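Local structure of glycosyl hydrolases family 2, sugar binding domain protein (Bacteroides uniformis str. 3978 T3 ii, 6D1P) at residues Asp173-Asn185 / Pro388-Gln402. The protein is a gut bacterial beta-glucuronidase of glycosyl hydrolase family 2, probably cleaving O-glycosidic bonds that join glucuronic acid to its conjugates. Residues are numbered along the deposited sequence; the frame is centred on the assembly and turned at random.
Sequences DTEMIPSDMSDFN and PWCRGGLGGESYKNQ. With K (potassium ion), chain K; NA (sodium ion), chain D.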
loop_
_atom_site.group_PDB
_atom_site.type_symbol
_atom_site.label_atom_id
_atom_site.label_comp_id
_atom_site.label_asym_id
_atom_site.label_seq_id
_atom_site.Cartn_x
_atom_site.Cartn_y
_atom_site.Cartn_z
ATOM N N ASP A 173 -2.861 16.202 3.860
ATOM C CA ASP A 173 -3.754 17.323 3.583
ATOM C C ASP A 173 -3.171 18.577 4.226
ATOM O O ASP A 173 -3.239 18.736 5.449
ATOM C CB ASP A 173 -5.149 17.005 4.110
ATOM C CG ASP A 173 -6.153 18.100 3.842
ATOM O OD1 ASP A 173 -5.777 19.175 3.329
ATOM O OD2 ASP A 173 -7.341 17.872 4.161
ATOM N N THR A 174 -2.630 19.489 3.412
ATOM C CA THR A 174 -1.976 20.645 4.027
ATOM C C THR A 174 -2.954 21.603 4.685
ATOM O O THR A 174 -2.514 22.473 5.443
ATOM C CB THR A 174 -1.112 21.399 3.007
ATOM O OG1 THR A 174 -1.933 21.961 1.970
ATOM C CG2 THR A 174 -0.099 20.455 2.386
ATOM N N GLU A 175 -4.252 21.458 4.437
ATOM C CA GLU A 175 -5.275 22.290 5.057
ATOM C C GLU A 175 -5.855 21.653 6.313
ATOM O O GLU A 175 -6.904 22.092 6.803
ATOM C CB GLU A 175 -6.387 22.593 4.044
ATOM C CG GLU A 175 -5.932 23.467 2.880
ATOM C CD GLU A 175 -5.562 24.915 3.290
ATOM O OE1 GLU A 175 -6.031 25.418 4.347
ATOM O OE2 GLU A 175 -4.802 25.563 2.529
ATOM N N MET A 176 -5.196 20.620 6.824
ATOM C CA MET A 176 -5.576 19.930 8.047
ATOM C C MET A 176 -4.398 19.973 9.017
ATOM O O MET A 176 -3.252 19.741 8.616
ATOM C CB MET A 176 -5.978 18.481 7.731
ATOM C CG MET A 176 -6.564 17.707 8.892
ATOM S SD MET A 176 -6.935 16.008 8.422
ATOM C CE MET A 176 -5.296 15.311 8.242
ATOM N N ILE A 177 -4.664 20.282 10.280
ATOM C CA ILE A 177 -3.602 20.231 11.287
ATOM C C ILE A 177 -3.633 18.829 11.880
ATOM O O ILE A 177 -4.714 18.217 11.923
ATOM C CB ILE A 177 -3.767 21.315 12.373
ATOM C CG1 ILE A 177 -5.138 21.249 13.046
ATOM C CG2 ILE A 177 -3.545 22.720 11.813
ATOM C CD1 ILE A 177 -5.181 22.049 14.349
ATOM N N PRO A 178 -2.487 18.260 12.324
ATOM C CA PRO A 178 -1.144 18.849 12.268
ATOM C C PRO A 178 -0.502 18.741 10.907
ATOM O O PRO A 178 -0.965 18.005 10.053
ATOM C CB PRO A 178 -0.355 17.998 13.261
ATOM C CG PRO A 178 -0.956 16.625 13.067
ATOM C CD PRO A 178 -2.449 16.910 12.923
ATOM N N SER A 179 0.615 19.425 10.745
ATOM C CA SER A 179 1.327 19.434 9.484
ATOM C C SER A 179 2.118 18.162 9.289
ATOM O O SER A 179 2.730 17.632 10.230
ATOM C CB SER A 179 2.287 20.613 9.430
ATOM O OG SER A 179 3.305 20.359 8.493
ATOM N N ASP A 180 2.188 17.720 8.031
ATOM C CA ASP A 180 3.041 16.569 7.765
ATOM C C ASP A 180 4.524 16.890 7.909
ATOM O O ASP A 180 5.359 15.993 7.767
ATOM C CB ASP A 180 2.761 16.006 6.369
ATOM C CG ASP A 180 1.543 15.082 6.345
ATOM O OD1 ASP A 180 1.624 13.959 6.900
ATOM O OD2 ASP A 180 0.507 15.491 5.788
ATOM N N MET A 181 4.891 18.140 8.158
ATOM C CA MET A 181 6.266 18.402 8.550
ATOM C C MET A 181 6.554 17.989 9.993
ATOM O O MET A 181 7.719 18.006 10.400
ATOM C CB MET A 181 6.580 19.877 8.329
ATOM C CG MET A 181 6.316 20.331 6.890
ATOM S SD MET A 181 6.798 22.034 6.572
ATOM C CE MET A 181 8.585 21.871 6.649
ATOM N N SER A 182 5.529 17.592 10.756
ATOM C CA SER A 182 5.698 17.191 12.146
ATOM C C SER A 182 6.595 15.967 12.263
ATOM O O SER A 182 6.628 15.104 11.379
ATOM C CB SER A 182 4.345 16.882 12.783
ATOM O OG SER A 182 3.562 18.057 12.913
ATOM N N ASP A 183 7.297 15.888 13.396
ATOM C CA ASP A 183 8.190 14.778 13.725
ATOM C C ASP A 183 7.455 13.611 14.405
ATOM O O ASP A 183 7.937 13.008 15.374
ATOM C CB ASP A 183 9.330 15.320 14.580
ATOM C CG ASP A 183 10.456 14.315 14.790
ATOM O OD1 ASP A 183 10.833 13.597 13.843
ATOM O OD2 ASP A 183 10.991 14.279 15.930
ATOM N N PHE A 184 6.265 13.276 13.914
ATOM C CA PHE A 184 5.531 12.088 14.340
ATOM C C PHE A 184 4.608 11.683 13.200
ATOM O O PHE A 184 4.388 12.452 12.257
ATOM C CB PHE A 184 4.761 12.339 15.651
ATOM C CG PHE A 184 3.721 13.431 15.561
ATOM C CD1 PHE A 184 4.067 14.769 15.767
ATOM C CD2 PHE A 184 2.396 13.126 15.313
ATOM C CE1 PHE A 184 3.107 15.790 15.708
ATOM C CE2 PHE A 184 1.421 14.138 15.243
ATOM C CZ PHE A 184 1.789 15.478 15.445
ATOM N N ASN A 185 4.091 10.451 13.264
ATOM C CA ASN A 185 3.168 9.987 12.223
ATOM C C ASN A 185 1.784 10.560 12.477
ATOM O O ASN A 185 1.351 10.652 13.630
ATOM C CB ASN A 185 3.066 8.463 12.171
ATOM C CG ASN A 185 4.396 7.786 11.875
ATOM O OD1 ASN A 185 4.993 7.149 12.758
ATOM N ND2 ASN A 185 4.848 7.885 10.629
ATOM N N PRO A 388 -3.015 20.296 17.926
ATOM C CA PRO A 388 -1.962 19.934 16.970
ATOM C C PRO A 388 -1.706 20.993 15.902
ATOM O O PRO A 388 -1.468 20.652 14.734
ATOM C CB PRO A 388 -2.477 18.611 16.367
ATOM C CG PRO A 388 -3.930 18.597 16.599
ATOM C CD PRO A 388 -4.279 19.575 17.668
ATOM N N TRP A 389 -1.739 22.276 16.282
ATOM C CA TRP A 389 -1.203 23.333 15.419
ATOM C C TRP A 389 0.320 23.254 15.525
ATOM O O TRP A 389 0.971 23.943 16.315
ATOM C CB TRP A 389 -1.738 24.705 15.811
ATOM C CG TRP A 389 -1.421 25.742 14.780
ATOM C CD1 TRP A 389 -1.065 25.516 13.485
ATOM C CD2 TRP A 389 -1.411 27.164 14.954
ATOM N NE1 TRP A 389 -0.839 26.699 12.841
ATOM C CE2 TRP A 389 -1.048 27.729 13.718
ATOM C CE3 TRP A 389 -1.679 28.010 16.030
ATOM C CZ2 TRP A 389 -0.946 29.109 13.525
ATOM C CZ3 TRP A 389 -1.575 29.377 15.844
ATOM C CH2 TRP A 389 -1.210 29.916 14.596
ATOM N N CYS A 390 0.895 22.377 14.713
ATOM C CA CYS A 390 2.275 21.932 14.878
ATOM C C CYS A 390 2.975 22.016 13.523
ATOM O O CYS A 390 2.799 21.129 12.681
ATOM C CB CYS A 390 2.297 20.518 15.454
ATOM S SG CYS A 390 3.909 19.778 15.703
ATOM N N ARG A 391 3.751 23.091 13.330
ATOM C CA ARG A 391 4.574 23.358 12.149
ATOM C C ARG A 391 3.760 23.723 10.908
ATOM O O ARG A 391 2.543 23.500 10.856
ATOM C CB ARG A 391 5.487 22.175 11.816
ATOM C CG ARG A 391 6.574 21.901 12.866
ATOM C CD ARG A 391 7.502 20.755 12.467
ATOM N NE ARG A 391 8.535 20.596 13.487
ATOM C CZ ARG A 391 9.512 19.693 13.451
ATOM N NH1 ARG A 391 9.601 18.831 12.433
ATOM N NH2 ARG A 391 10.409 19.655 14.442
ATOM N N GLY A 392 4.432 24.368 9.944
ATOM C CA GLY A 392 3.979 24.471 8.572
ATOM C C GLY A 392 3.483 25.836 8.148
ATOM O O GLY A 392 3.427 26.105 6.940
ATOM N N GLY A 393 3.116 26.698 9.094
ATOM C CA GLY A 393 2.558 27.989 8.764
ATOM C C GLY A 393 1.117 28.101 9.210
ATOM O O GLY A 393 0.798 27.857 10.375
ATOM N N LEU A 394 0.227 28.434 8.280
ATOM C CA LEU A 394 -1.162 28.696 8.632
ATOM C C LEU A 394 -1.999 28.597 7.367
ATOM O O LEU A 394 -1.638 29.181 6.338
ATOM C CB LEU A 394 -1.311 30.077 9.282
ATOM C CG LEU A 394 -2.723 30.607 9.559
ATOM C CD1 LEU A 394 -3.411 29.828 10.678
ATOM C CD2 LEU A 394 -2.673 32.079 9.885
ATOM N N GLY A 395 -3.103 27.851 7.440
ATOM C CA GLY A 395 -3.936 27.587 6.288
ATOM C C GLY A 395 -5.162 28.481 6.230
ATOM O O GLY A 395 -5.268 29.496 6.921
ATOM N N GLY A 396 -6.117 28.061 5.391
ATOM C CA GLY A 396 -7.333 28.806 5.130
ATOM C C GLY A 396 -8.361 28.681 6.238
ATOM O O GLY A 396 -8.040 28.380 7.393
ATOM N N GLU A 397 -9.626 28.938 5.874
ATOM C CA GLU A 397 -10.677 29.020 6.888
ATOM C C GLU A 397 -10.954 27.663 7.502
ATOM O O GLU A 397 -11.305 27.561 8.683
ATOM C CB GLU A 397 -11.970 29.588 6.299
ATOM C CG GLU A 397 -12.076 31.091 6.404
ATOM C CD GLU A 397 -11.740 31.623 7.807
ATOM O OE1 GLU A 397 -12.402 31.230 8.794
ATOM O OE2 GLU A 397 -10.800 32.445 7.928
ATOM N N SER A 398 -10.850 26.620 6.698
ATOM C CA SER A 398 -11.156 25.286 7.181
ATOM C C SER A 398 -10.098 24.839 8.175
ATOM O O SER A 398 -10.410 24.263 9.228
ATOM C CB SER A 398 -11.244 24.339 5.983
ATOM O OG SER A 398 -11.890 23.158 6.369
ATOM N N TYR A 399 -8.840 25.114 7.836
ATOM C CA TYR A 399 -7.717 24.893 8.726
ATOM C C TYR A 399 -7.912 25.650 10.044
ATOM O O TYR A 399 -7.790 25.065 11.127
ATOM C CB TYR A 399 -6.457 25.308 7.964
ATOM C CG TYR A 399 -5.092 25.284 8.639
ATOM C CD1 TYR A 399 -4.065 24.499 8.116
ATOM C CD2 TYR A 399 -4.797 26.103 9.728
ATOM C CE1 TYR A 399 -2.813 24.503 8.661
ATOM C CE2 TYR A 399 -3.527 26.111 10.293
ATOM C CZ TYR A 399 -2.546 25.307 9.749
ATOM O OH TYR A 399 -1.275 25.286 10.264
ATOM N N LYS A 400 -8.255 26.943 9.972
ATOM C CA LYS A 400 -8.410 27.737 11.198
ATOM C C LYS A 400 -9.590 27.244 12.028
ATOM O O LYS A 400 -9.527 27.218 13.265
ATOM C CB LYS A 400 -8.600 29.223 10.875
ATOM C CG LYS A 400 -7.398 29.935 10.295
ATOM C CD LYS A 400 -7.793 31.322 9.760
ATOM C CE LYS A 400 -7.092 31.656 8.431
ATOM N NZ LYS A 400 -6.493 33.041 8.435
ATOM N N ASN A 401 -10.677 26.861 11.364
ATOM C CA ASN A 401 -11.819 26.332 12.089
ATOM C C ASN A 401 -11.490 25.021 12.773
ATOM O O ASN A 401 -12.043 24.734 13.835
ATOM C CB ASN A 401 -13.008 26.156 11.146
ATOM C CG ASN A 401 -13.828 27.421 11.030
ATOM O OD1 ASN A 401 -13.816 28.262 11.936
ATOM N ND2 ASN A 401 -14.530 27.576 9.913
ATOM N N GLN A 402 -10.625 24.203 12.177
ATOM C CA GLN A 402 -10.262 22.959 12.843
ATOM C C GLN A 402 -9.489 23.249 14.126
ATOM O O GLN A 402 -9.721 22.612 15.157
ATOM C CB GLN A 402 -9.455 22.043 11.907
ATOM C CG GLN A 402 -8.944 20.787 12.645
ATOM C CD GLN A 402 -8.003 19.913 11.824
ATOM O OE1 GLN A 402 -7.614 20.263 10.705
ATOM N NE2 GLN A 402 -7.646 18.760 12.374
HETATM K K K K . -1.683 18.056 7.574
HETATM NA NA NA D . -0.233 23.443 0.625
HETATM O O HOH W 1 -1.839 15.755 6.312
HETATM O O HOH W 2 -8.362 25.833 5.165
HETATM O O HOH W 3 -9.411 20.775 8.514
HETATM O O HOH W 4 0.737 19.261 5.889
HETATM O O HOH W 5 -1.652 25.501 -0.878
#
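Pro388 lays its ring obliquely against Pro178, CB to CB 3.8 Å, beside the cis peptide bond between Ile177 and Pro178. At Cys390 the backbone O takes a weak hydrogen bond from Ser179 N, while SG lies at the edge of the Phe184 ring, 4.1 Å from CE1. Arg391 runs out straight from CG to NE, bringing NH1 within 2.9 Å of Met181 O, which lies in the guanidinium plane; NH2 forms a salt bridge with Glu428. Past the glycine-rich turn, Gly396 N, at the N-cap of helix 397-414, points into the syn lone pair of Glu175 OE1 (2.8 Å, 166°). The Glu175 chain bends at chi2 (-67°) to reach it. Tyr399 is sandwiched, with Gly395 N over the centre of one ring face and Ile177 CG2 over the other, 3.7 Å from the centroid. Finally Gln402, its CG anti to the backbone N (chi1 174°), extends along the Ile177 side chain in the reverse sense. Its OE1 accepts from Ile177 N (3.0 Å), the donor standing above the carbonyl plane, and its NE2 gives a weak bond to Ile177 O. A leucine here would probably leave Ile177 N without its acceptor and Ile177 O without this weak donor. The potassium ion takes Asp173 O, Met176 O and Pro178 O, so the ion and the start of helix 397-414, in the TIM barrel domain, hold the same short run of the sugar-binding-domain loop: the loop gives its Glu175 carboxylate to Gly396 N, takes the Gln402 amide on the Ile177 backbone, and fills the apolar middle with Ile177.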